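Local structure of aldo-keto reductase 2E (Bombyx mori, 3WCZ) at residues Asn187-Glu190 against Pro191-Ala194. The protein reduces 3-dehydroecdysone with NADPH as the cosubstrate and may take part in the regulation of molting in the silkworm. Sequence-based numbering, arbitrary orientation.
Sequences NTQE and PLVA. With EDO (1,2-ethanediol), chain F.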
ATOM      1  N   ASN A 187       7.472 -13.483  -1.332  1.00  9.17           N
ATOM      2  CA  ASN A 187       8.235 -12.332  -1.853  1.00  8.67           C
ATOM      3  C   ASN A 187       8.524 -11.428  -0.661  1.00  8.82           C
ATOM      4  O   ASN A 187       7.852 -10.407  -0.442  1.00  8.48           O
ATOM      5  CB  ASN A 187       7.474 -11.594  -2.947  1.00  9.52           C
ATOM      6  CG  ASN A 187       8.349 -10.615  -3.727  1.00 11.49           C
ATOM      7  OD1 ASN A 187       9.156 -11.034  -4.545  1.00 12.76           O
ATOM      8  ND2 ASN A 187       8.181  -9.317  -3.493  1.00 11.23           N
ATOM      9  N   THR A 188       9.498 -11.818   0.142  1.00  8.85           N
ATOM     10  CA  THR A 188       9.656 -11.245   1.465  1.00  8.49           C
ATOM     11  C   THR A 188      10.481  -9.942   1.502  1.00 10.01           C
ATOM     12  O   THR A 188      10.447  -9.203   2.495  1.00  9.19           O
ATOM     13  CB  THR A 188      10.280 -12.253   2.419  1.00  8.31           C
ATOM     14  OG1 THR A 188      11.539 -12.666   1.890  1.00  9.31           O
ATOM     15  CG2 THR A 188       9.394 -13.460   2.616  1.00  9.52           C
ATOM     16  N   GLN A 189      11.232  -9.685   0.432  1.00  9.19           N
ATOM     17  CA  GLN A 189      12.026  -8.460   0.269  1.00  7.80           C
ATOM     18  C   GLN A 189      12.806  -8.087   1.520  1.00  9.11           C
ATOM     19  O   GLN A 189      12.819  -6.912   1.946  1.00  9.87           O
ATOM     20  CB  GLN A 189      11.169  -7.265  -0.201  1.00 12.41           C
ATOM     21  CG  GLN A 189      10.353  -7.575  -1.445  1.00 10.26           C
ATOM     22  CD  GLN A 189      10.266  -6.433  -2.417  1.00 11.08           C
ATOM     23  OE1 GLN A 189      11.289  -5.836  -2.796  1.00 14.80           O
ATOM     24  NE2 GLN A 189       9.082  -6.148  -2.874  1.00  9.47           N
ATOM     25  N   GLU A 190      13.523  -9.043   2.108  1.00  9.50           N
ATOM     26  CA  GLU A 190      14.185  -8.766   3.368  1.00  9.83           C
ATOM     27  C   GLU A 190      15.274  -7.693   3.261  1.00  9.26           C
ATOM     28  O   GLU A 190      15.308  -6.765   4.064  1.00  9.24           O
ATOM     29  CB  GLU A 190      14.662 -10.061   4.031  1.00  9.77           C
ATOM     30  CG  GLU A 190      13.445 -10.908   4.490  1.00 12.21           C
ATOM     31  CD  GLU A 190      13.738 -12.399   4.653  1.00 23.76           C
ATOM     32  OE1 GLU A 190      14.614 -12.705   5.448  1.00 18.87           O
ATOM     33  OE2 GLU A 190      13.117 -13.264   3.983  1.00 18.18           O
ATOM     34  N   PRO A 191      16.167  -7.793   2.274  1.00  9.70           N
ATOM     35  CA  PRO A 191      17.194  -6.753   2.190  1.00  9.27           C
ATOM     36  C   PRO A 191      16.624  -5.363   1.902  1.00  8.65           C
ATOM     37  O   PRO A 191      17.093  -4.406   2.489  1.00  8.93           O
ATOM     38  CB  PRO A 191      18.116  -7.264   1.075  1.00 12.33           C
ATOM     39  CG  PRO A 191      17.942  -8.771   1.122  1.00 12.02           C
ATOM     40  CD  PRO A 191      16.499  -8.955   1.438  1.00 10.49           C
ATOM     41  N   LEU A 192      15.621  -5.251   1.036  1.00  8.75           N
ATOM     42  CA  LEU A 192      15.097  -3.931   0.714  1.00  9.09           C
ATOM     43  C   LEU A 192      14.372  -3.338   1.907  1.00  8.51           C
ATOM     44  O   LEU A 192      14.506  -2.150   2.178  1.00  8.83           O
ATOM     45  CB  LEU A 192      14.168  -3.986  -0.506  1.00  9.73           C
ATOM     46  CG  LEU A 192      13.579  -2.631  -0.942  1.00  8.16           C
ATOM     47  CD1 LEU A 192      14.645  -1.571  -1.154  1.00  8.61           C
ATOM     48  CD2 LEU A 192      12.732  -2.784  -2.201  1.00  9.82           C
ATOM     49  N   VAL A 193      13.607  -4.148   2.621  1.00  8.01           N
ATOM     50  CA  VAL A 193      12.958  -3.661   3.835  1.00  8.06           C
ATOM     51  C   VAL A 193      13.993  -3.154   4.839  1.00  9.21           C
ATOM     52  O   VAL A 193      13.868  -2.058   5.395  1.00  9.42           O
ATOM     53  CB  VAL A 193      12.051  -4.726   4.454  1.00  8.40           C
ATOM     54  CG1 VAL A 193      11.637  -4.338   5.843  1.00  9.81           C
ATOM     55  CG2 VAL A 193      10.847  -4.946   3.580  1.00 10.23           C
ATOM     56  N   ALA A 194      15.030  -3.946   5.065  1.00  8.23           N
ATOM     57  CA  ALA A 194      16.082  -3.544   5.998  1.00  9.09           C
ATOM     58  C   ALA A 194      16.743  -2.240   5.549  1.00  8.58           C
ATOM     59  O   ALA A 194      17.025  -1.355   6.357  1.00  8.72           O
ATOM     60  CB  ALA A 194      17.113  -4.649   6.151  1.00 11.12           C
TER
HETATM   61  C1  EDO F 405      11.159  -3.311  -5.140  1.00 21.32           C
HETATM   62  O1  EDO F 405      10.908  -4.727  -5.141  1.00 17.16           O
HETATM   63  C2  EDO F 405      10.689  -2.712  -6.429  1.00 20.54           C
HETATM   64  O2  EDO F 405       9.327  -3.077  -6.701  1.00 15.57           O
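The side chains of Q189 and L192 run alongside each other, their ends facing in one direction. The touch is made by the amide oxygen of Q189 and one methyl of L192, with OE1 3.4 Å from CD2. With CG anti to the backbone N (chi1 -179°), L192 brings CD2 alongside the Q189 amide. The Q189 chain bends at chi2 (-142°), which brings its amide beside that methyl. A 1,2-ethanediol, probably from the crystallisation liquor, sits across the ends of both side chains. Its hydroxyl O1 donates to Q189 OE1 at 2.6 Å, and its carbon C1 rests 3.4 Å from L192 CD2. Q189 NE2 also reaches O1, but only by a weak, bent bond. NE2 is also hydrogen-bonded to the carbonyl O of E182, which N187 ND2 shares, so the amide is held from the strand side as well. The diol is also hydrogen-bonded to R293 NH2 and N308 OD1.

Q189 is the N-cap of helix 190-198, which follows the sixth strand, 178-182, of the TIM barrel. Its side chain lies about 7 Å from that of N159, an NADP-binding residue. The first turn is closed by the backbone: V193 N donates to Q189 O at 3.0 Å, nearly in line with the C=O, and A194 N donates to E190 O. P191 has no N-H to give and fits in the first turn. V193 lays its CG2 methyl against the same Q189 carbonyl, 3.2 Å from O, while its side chain also packs on R252 and L254.

The E190 side chain turns away from 191-194 and reaches back to T188. E190 OE2 accepts from T188 OG1 at 2.7 Å through its anti lone pair, the one away from the other oxygen.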